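Local coordinates for protein auracyanin A (Chloroflexus aurantiacus, PDB 2AAN) that carries electrons as a blue copper protein of the cupredoxin fold, probably as a soluble acceptor for the membrane-bound alternative complex III, at residues A[72-77]-A[122-127]; A[86-89]-A[93-96]; A[58-63]-A[107-112]. All coordinates share one frame; numbering follows the deposited sequence.

Interaction 1 (A[72-77]-A[122-127]). With CU (copper (II) ion), chain B.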
# COMPACT_ATOMS: atom_id res chain seq x y z
N ASN A 72 10.77 8.07 -3.79
CA ASN A 72 10.60 9.42 -3.26
C ASN A 72 9.60 9.48 -2.09
O ASN A 72 9.87 10.10 -1.07
CB ASN A 72 10.21 10.37 -4.40
CG ASN A 72 9.91 11.79 -3.92
OD1 ASN A 72 8.74 12.20 -3.83
ND2 ASN A 72 10.97 12.56 -3.60
N ILE A 73 8.44 8.84 -2.26
CA ILE A 73 7.43 8.81 -1.24
C ILE A 73 7.93 8.08 0.00
O ILE A 73 7.93 8.63 1.12
CB ILE A 73 6.11 8.17 -1.76
CG1 ILE A 73 5.47 9.10 -2.76
CG2 ILE A 73 5.17 7.88 -0.62
CD1 ILE A 73 4.45 8.47 -3.59
N ALA A 74 8.41 6.86 -0.17
CA ALA A 74 9.03 6.15 0.97
C ALA A 74 10.13 6.98 1.64
O ALA A 74 10.22 7.06 2.87
CB ALA A 74 9.57 4.80 0.54
N ASN A 75 10.98 7.63 0.85
CA ASN A 75 12.06 8.39 1.46
C ASN A 75 11.54 9.55 2.32
O ASN A 75 12.08 9.82 3.40
CB ASN A 75 13.03 8.92 0.41
CG ASN A 75 14.15 9.69 1.02
OD1 ASN A 75 15.08 9.12 1.60
ND2 ASN A 75 14.07 11.00 0.92
N ALA A 76 10.48 10.22 1.84
CA ALA A 76 9.82 11.29 2.58
C ALA A 76 9.27 10.74 3.89
O ALA A 76 9.34 11.40 4.93
CB ALA A 76 8.69 11.90 1.75
N GLY A 77 8.78 9.51 3.87
CA GLY A 77 8.21 8.90 5.04
C GLY A 77 9.21 8.72 6.17
O GLY A 77 8.84 8.66 7.33
N ILE A 122 3.05 -0.07 -2.37
CA ILE A 122 4.27 -0.14 -1.58
C ILE A 122 3.92 -0.00 -0.10
O ILE A 122 2.81 0.38 0.27
CB ILE A 122 5.29 0.97 -1.95
CG1 ILE A 122 4.76 2.38 -1.60
CG2 ILE A 122 5.61 0.92 -3.43
CD1 ILE A 122 5.76 3.51 -1.78
N CYS A 123 4.88 -0.36 0.73
CA CYS A 123 4.79 -0.03 2.16
C CYS A 123 5.84 1.03 2.42
O CYS A 123 6.97 0.86 1.99
CB CYS A 123 5.08 -1.25 2.99
SG CYS A 123 5.28 -0.96 4.76
N THR A 124 5.49 2.09 3.14
CA THR A 124 6.45 3.16 3.44
C THR A 124 7.03 3.11 4.86
O THR A 124 7.68 4.04 5.30
CB THR A 124 5.78 4.53 3.21
OG1 THR A 124 4.69 4.68 4.10
CG2 THR A 124 5.30 4.65 1.78
N VAL A 125 6.84 2.01 5.57
CA VAL A 125 7.50 1.86 6.86
C VAL A 125 9.04 1.84 6.59
O VAL A 125 9.48 1.22 5.63
CB VAL A 125 6.96 0.61 7.60
CG1 VAL A 125 7.87 0.18 8.79
CG2 VAL A 125 5.49 0.86 8.03
N PRO A 126 9.82 2.58 7.40
CA PRO A 126 11.24 2.72 7.14
C PRO A 126 11.93 1.41 6.79
O PRO A 126 11.85 0.46 7.55
CB PRO A 126 11.78 3.30 8.47
CG PRO A 126 10.69 4.20 8.90
CD PRO A 126 9.41 3.43 8.53
N GLY A 127 12.61 1.38 5.65
CA GLY A 127 13.37 0.21 5.24
C GLY A 127 12.61 -0.89 4.51
O GLY A 127 13.24 -1.83 3.98
CU CU B . 6.04 -2.84 5.67
O HOH W 1 10.06 5.17 4.88

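Interaction 2 (A[86-89]-A[93-96]). With SO4 (sulfate ion), chain C.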
# COMPACT_ATOMS: atom_id res chain seq x y z
N TYR A 86 4.11 7.54 7.99
CA TYR A 86 5.35 7.54 7.21
C TYR A 86 5.06 7.96 5.78
O TYR A 86 5.52 7.34 4.83
CB TYR A 86 6.02 6.16 7.23
CG TYR A 86 6.42 5.71 8.63
CD1 TYR A 86 5.67 4.79 9.31
CD2 TYR A 86 7.55 6.23 9.26
CE1 TYR A 86 6.04 4.36 10.59
CE2 TYR A 86 7.93 5.82 10.55
CZ TYR A 86 7.14 4.88 11.20
OH TYR A 86 7.49 4.46 12.47
N LEU A 87 4.29 9.04 5.64
CA LEU A 87 3.94 9.55 4.31
C LEU A 87 4.02 11.06 4.27
O LEU A 87 3.88 11.72 5.29
CB LEU A 87 2.51 9.15 3.96
CG LEU A 87 2.28 7.74 3.46
CD1 LEU A 87 0.78 7.59 3.30
CD2 LEU A 87 2.99 7.48 2.16
N PRO A 88 4.26 11.60 3.07
CA PRO A 88 4.16 13.06 2.90
C PRO A 88 2.72 13.55 2.93
O PRO A 88 1.78 12.84 2.51
CB PRO A 88 4.75 13.29 1.52
CG PRO A 88 4.50 12.04 0.81
CD PRO A 88 4.59 10.92 1.82
N ALA A 89 2.56 14.78 3.42
CA ALA A 89 1.26 15.46 3.47
C ALA A 89 0.78 15.84 2.04
O ALA A 89 -0.40 15.98 1.80
CB ALA A 89 1.37 16.70 4.33
N ASN A 93 0.56 12.26 -5.64
CA ASN A 93 0.86 10.98 -6.26
C ASN A 93 0.47 9.77 -5.40
O ASN A 93 1.00 8.69 -5.56
CB ASN A 93 2.36 10.93 -6.60
CG ASN A 93 2.72 11.87 -7.72
OD1 ASN A 93 2.18 11.76 -8.80
ND2 ASN A 93 3.64 12.77 -7.47
N ILE A 94 -0.45 9.98 -4.47
CA ILE A 94 -0.98 8.95 -3.63
C ILE A 94 -2.45 8.83 -3.99
O ILE A 94 -3.23 9.81 -3.87
CB ILE A 94 -0.72 9.24 -2.14
CG1 ILE A 94 0.80 9.18 -1.88
CG2 ILE A 94 -1.44 8.29 -1.22
CD1 ILE A 94 1.23 9.83 -0.56
N ILE A 95 -2.84 7.63 -4.41
CA ILE A 95 -4.22 7.35 -4.79
C ILE A 95 -5.04 6.89 -3.59
O ILE A 95 -6.22 7.28 -3.43
CB ILE A 95 -4.28 6.30 -5.90
CG1 ILE A 95 -3.59 6.86 -7.16
CG2 ILE A 95 -5.72 5.96 -6.21
CD1 ILE A 95 -3.33 5.84 -8.23
N ALA A 96 -4.44 6.03 -2.78
CA ALA A 96 -5.12 5.52 -1.60
C ALA A 96 -4.09 5.11 -0.56
O ALA A 96 -2.96 4.74 -0.93
CB ALA A 96 -6.02 4.36 -1.99
S SO4 C . 5.08 17.44 5.08
O1 SO4 C . 6.21 17.77 5.94
O2 SO4 C . 4.13 16.62 5.82
O3 SO4 C . 4.45 18.69 4.71
O4 SO4 C . 5.51 16.59 3.98

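Interaction 3 (A[58-63]-A[107-112]). With CU (copper (II) ion), chain B.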
# COMPACT_ATOMS: atom_id res chain seq x y z
N HIS A 58 3.30 -2.19 9.13
CA HIS A 58 3.23 -2.11 7.68
C HIS A 58 2.08 -1.20 7.27
O HIS A 58 1.07 -1.09 7.97
CB HIS A 58 2.91 -3.46 7.07
CG HIS A 58 3.96 -4.52 7.25
ND1 HIS A 58 5.20 -4.45 6.65
CD2 HIS A 58 3.96 -5.67 7.97
CE1 HIS A 58 5.91 -5.51 6.98
NE2 HIS A 58 5.17 -6.29 7.76
N ASN A 59 2.18 -0.71 6.05
CA ASN A 59 1.01 -0.13 5.39
C ASN A 59 0.93 -0.58 3.94
O ASN A 59 1.78 -1.35 3.46
CB ASN A 59 0.96 1.41 5.56
CG ASN A 59 2.19 2.12 5.03
OD1 ASN A 59 2.87 1.60 4.18
ND2 ASN A 59 2.47 3.33 5.55
N TRP A 60 -0.14 -0.16 3.28
CA TRP A 60 -0.40 -0.48 1.85
C TRP A 60 -0.79 0.83 1.23
O TRP A 60 -1.84 1.35 1.56
CB TRP A 60 -1.53 -1.48 1.70
CG TRP A 60 -1.82 -1.90 0.29
CD1 TRP A 60 -1.36 -3.01 -0.32
CD2 TRP A 60 -2.72 -1.28 -0.64
NE1 TRP A 60 -1.83 -3.08 -1.63
CE2 TRP A 60 -2.69 -2.04 -1.83
CE3 TRP A 60 -3.50 -0.13 -0.60
CZ2 TRP A 60 -3.41 -1.68 -2.97
CZ3 TRP A 60 -4.22 0.22 -1.73
CH2 TRP A 60 -4.19 -0.56 -2.89
N ILE A 61 0.10 1.36 0.39
CA ILE A 61 -0.08 2.65 -0.23
C ILE A 61 -0.05 2.48 -1.75
O ILE A 61 0.93 1.99 -2.32
CB ILE A 61 1.04 3.63 0.19
CG1 ILE A 61 1.23 3.66 1.72
CG2 ILE A 61 0.83 5.03 -0.38
CD1 ILE A 61 0.05 4.06 2.60
N LEU A 62 -1.10 2.94 -2.40
CA LEU A 62 -1.21 2.90 -3.85
C LEU A 62 -0.77 4.19 -4.44
O LEU A 62 -1.34 5.24 -4.14
CB LEU A 62 -2.66 2.66 -4.25
CG LEU A 62 -2.98 2.51 -5.73
CD1 LEU A 62 -2.24 1.33 -6.34
CD2 LEU A 62 -4.45 2.29 -5.87
N VAL A 63 0.24 4.14 -5.29
CA VAL A 63 0.82 5.38 -5.75
C VAL A 63 0.69 5.53 -7.23
O VAL A 63 0.44 4.56 -7.96
CB VAL A 63 2.27 5.52 -5.34
CG1 VAL A 63 2.40 5.42 -3.81
CG2 VAL A 63 3.07 4.51 -6.02
N VAL A 107 -6.25 -3.75 8.87
CA VAL A 107 -6.73 -2.43 8.54
C VAL A 107 -7.39 -2.48 7.17
O VAL A 107 -7.22 -3.43 6.40
CB VAL A 107 -5.60 -1.40 8.56
CG1 VAL A 107 -4.92 -1.40 9.93
CG2 VAL A 107 -4.58 -1.66 7.47
N GLU A 108 -8.17 -1.46 6.86
CA GLU A 108 -8.87 -1.41 5.57
C GLU A 108 -8.76 -0.06 4.96
O GLU A 108 -8.77 0.95 5.64
CB GLU A 108 -10.37 -1.70 5.71
CG GLU A 108 -10.70 -3.10 6.24
CD GLU A 108 -12.19 -3.45 6.14
OE1 GLU A 108 -12.49 -4.60 5.73
OE2 GLU A 108 -13.05 -2.58 6.47
N VAL A 109 -8.70 -0.06 3.65
CA VAL A 109 -8.93 1.17 2.87
C VAL A 109 -9.86 0.89 1.70
O VAL A 109 -9.63 -0.05 0.96
CB VAL A 109 -7.61 1.79 2.35
CG1 VAL A 109 -6.69 0.73 1.81
CG2 VAL A 109 -7.91 2.83 1.27
N THR A 110 -10.93 1.68 1.57
CA THR A 110 -11.83 1.60 0.42
C THR A 110 -11.54 2.75 -0.53
O THR A 110 -11.43 3.91 -0.10
CB THR A 110 -13.32 1.65 0.88
OG1 THR A 110 -13.58 0.60 1.82
CG2 THR A 110 -14.27 1.52 -0.27
N PHE A 111 -11.39 2.43 -1.82
CA PHE A 111 -11.14 3.46 -2.83
C PHE A 111 -11.81 3.09 -4.14
O PHE A 111 -12.23 1.97 -4.34
CB PHE A 111 -9.63 3.69 -3.03
CG PHE A 111 -8.90 2.51 -3.64
CD1 PHE A 111 -8.59 2.47 -4.99
CD2 PHE A 111 -8.47 1.46 -2.83
CE1 PHE A 111 -7.91 1.40 -5.54
CE2 PHE A 111 -7.78 0.39 -3.39
CZ PHE A 111 -7.50 0.36 -4.73
N THR A 112 -11.99 4.09 -4.99
CA THR A 112 -12.45 3.89 -6.34
C THR A 112 -11.23 3.63 -7.20
O THR A 112 -10.30 4.43 -7.24
CB THR A 112 -13.15 5.14 -6.88
OG1 THR A 112 -14.33 5.40 -6.10
CG2 THR A 112 -13.54 4.95 -8.36
CU CU B . 6.04 -2.84 5.67

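Interaction 1 (A[72-77]-A[122-127])
Ile-73 and Thr-124 meet through methyl groups that their first torsions bring together. In Ile-73, chi1 of -70° sets CG2 opposite the backbone N and beside the carbonyl carbon, where it meets Thr-124; in Thr-124, chi1 of 63° holds OG1 between the backbone N and the carbonyl carbon and swings CG2 to the position opposite that carbon. Ile-73 CG2 and Thr-124 CG2 then lie 4.0 Å apart, with the side chains crossing at a slant. The same threonine methyl rests on the helix backbone, since Thr-124 CG2 is 4.1 Å from Ala-74 CA and 4.4 Å from Ala-74 CB. With alanine at this point, the helix comes close to the loop, and the CA atoms of Ala-74 and Thr-124 are 4.7 Å apart. The hydroxyl of Thr-124 works elsewhere, hydrogen-bonded to the carbonyl O of Tyr-86. No direct hydrogen bond joins helix and loop; a water bridges them instead, donating to Ala-74 O at 2.8 Å and to Thr-124 O at 2.7 Å. One residue before the threonine, the side chain of Cys-123 leaves the helix behind, and its SG binds the copper ion at 2.2 Å. Cys-123 SG also accepts a hydrogen bond from Val-125 N, 3.5 Å long with an N-H...S angle of 162°, which probably draws some electron density from the thiolate. Asn-59 OD1 receives Thr-124 N from the histidine-bearing segment. A backbone N-H to thiolate bond, together with Asn-59, which follows the copper ligand His-58, is characteristic of the type 1 copper site of cupredoxins.

Interaction 2 (A[86-89]-A[93-96])
Leu-87 and Pro-88 converge on a single methyl of Ile-94, where the connection leaving helix 67-80 meets an outer strand, 94-97, of the five-stranded sheet of this cupredoxin fold. Both side chains slant across the isoleucine, touching it with a branch end and a ring carbon. Ile-94 has CG1 opposite its carbonyl carbon (chi1 -66°) and an extended chi2 of 164°, which together carry CD1 out to the loop. Leu-87 comes to it with one branch, CD2 lying 4.0 Å from CD1 of Ile-94. The proline ring offers its pucker atom to the same methyl, Pro-88 CG standing 4.2 Å from Ile-94 CD1. The two backbones stay well apart, the CA atoms of Pro-88 and Ile-94 being 9.3 Å from each other, and no hydrogen bond crosses between the segments. Ile-73 of the helix touches all three of these side chains, while Ile-61 of the adjacent strand adjoins Leu-87 and Ile-94; the contact is therefore one corner of the apolar layer that seats the helix against the sheet. Just beyond Ile-94, Ile-95 and Ala-96 both stand opposite Leu-62, a classic beta bulge at this edge of the sheet. On the exposed part of the loop, Ala-89 N makes a weak hydrogen bond of 3.4 Å to O2 of a sulfate ion, probably from the crystallisation liquor, with an N-H...O angle of 140°.

Interaction 3 (A[58-63]-A[107-112])
Trp-60 and Leu-62 share the ring of Phe-111, which rises from strand 106-112 into the interior between the two sheets. Followed outward, Phe-111 begins at a CB directed toward the 58-63 segment; with chi1 at 66°, CG sits between the backbone N and the carbonyl carbon, and the ring is carried into the gap between its two partners. Its two sides then part company: CE2 meets Trp-60 CH2 at 3.7 Å, whereas Phe-111 CE1 meets Leu-62 CD2 at 3.6 Å. At the tip CZ of Phe-111 touches both, lying 3.8 Å from Leu-62 CD2 and 3.9 Å from Trp-60 CH2. The phenyl and the six-membered ring of the indole have planes only 30° apart, yet with centroids separated by 5.8 Å they are slid apart and barely overlap, so this is not a full stack. Earlier on the strand, Val-109 CG1 adds a methyl 4.1 Å from Trp-60 CE3. Ile-47 of strand 44-50 lines the same interior. Replacing the phenylalanine by an alanine would probably open a gap between Trp-60 and Leu-62 and leave the outer part of the indole and the leucine methyl without this neighbour. Two residues before the tryptophan, His-58 binds the copper ion through ND1 at 2.1 Å. The contact itself is wholly apolar, with no hydrogen bond across it, so it probably holds the sheets of the cupredoxin sandwich together by van der Waals packing and the burial of apolar surface.

From the N terminus, after three strands the chain reaches 58-63, which enters interaction 3 and runs into helix 67-80, where 72-77 begins interaction 1. The connection that follows supplies 86-89, and a few residues later 93-96 completes interaction 2, the shortest of the three loops. Segment 107-112 then closes interaction 3, and 122-127 closes interaction 1. Interaction 2 thus lies within both longer loops, while interactions 1 and 3 cross. Interaction 1 ties the helix to the copper loop, interaction 2 joins the helix-to-strand connection to the sheet edge, and interaction 3 unites the two sheets. Interactions 1 and 3 converge on one copper ion.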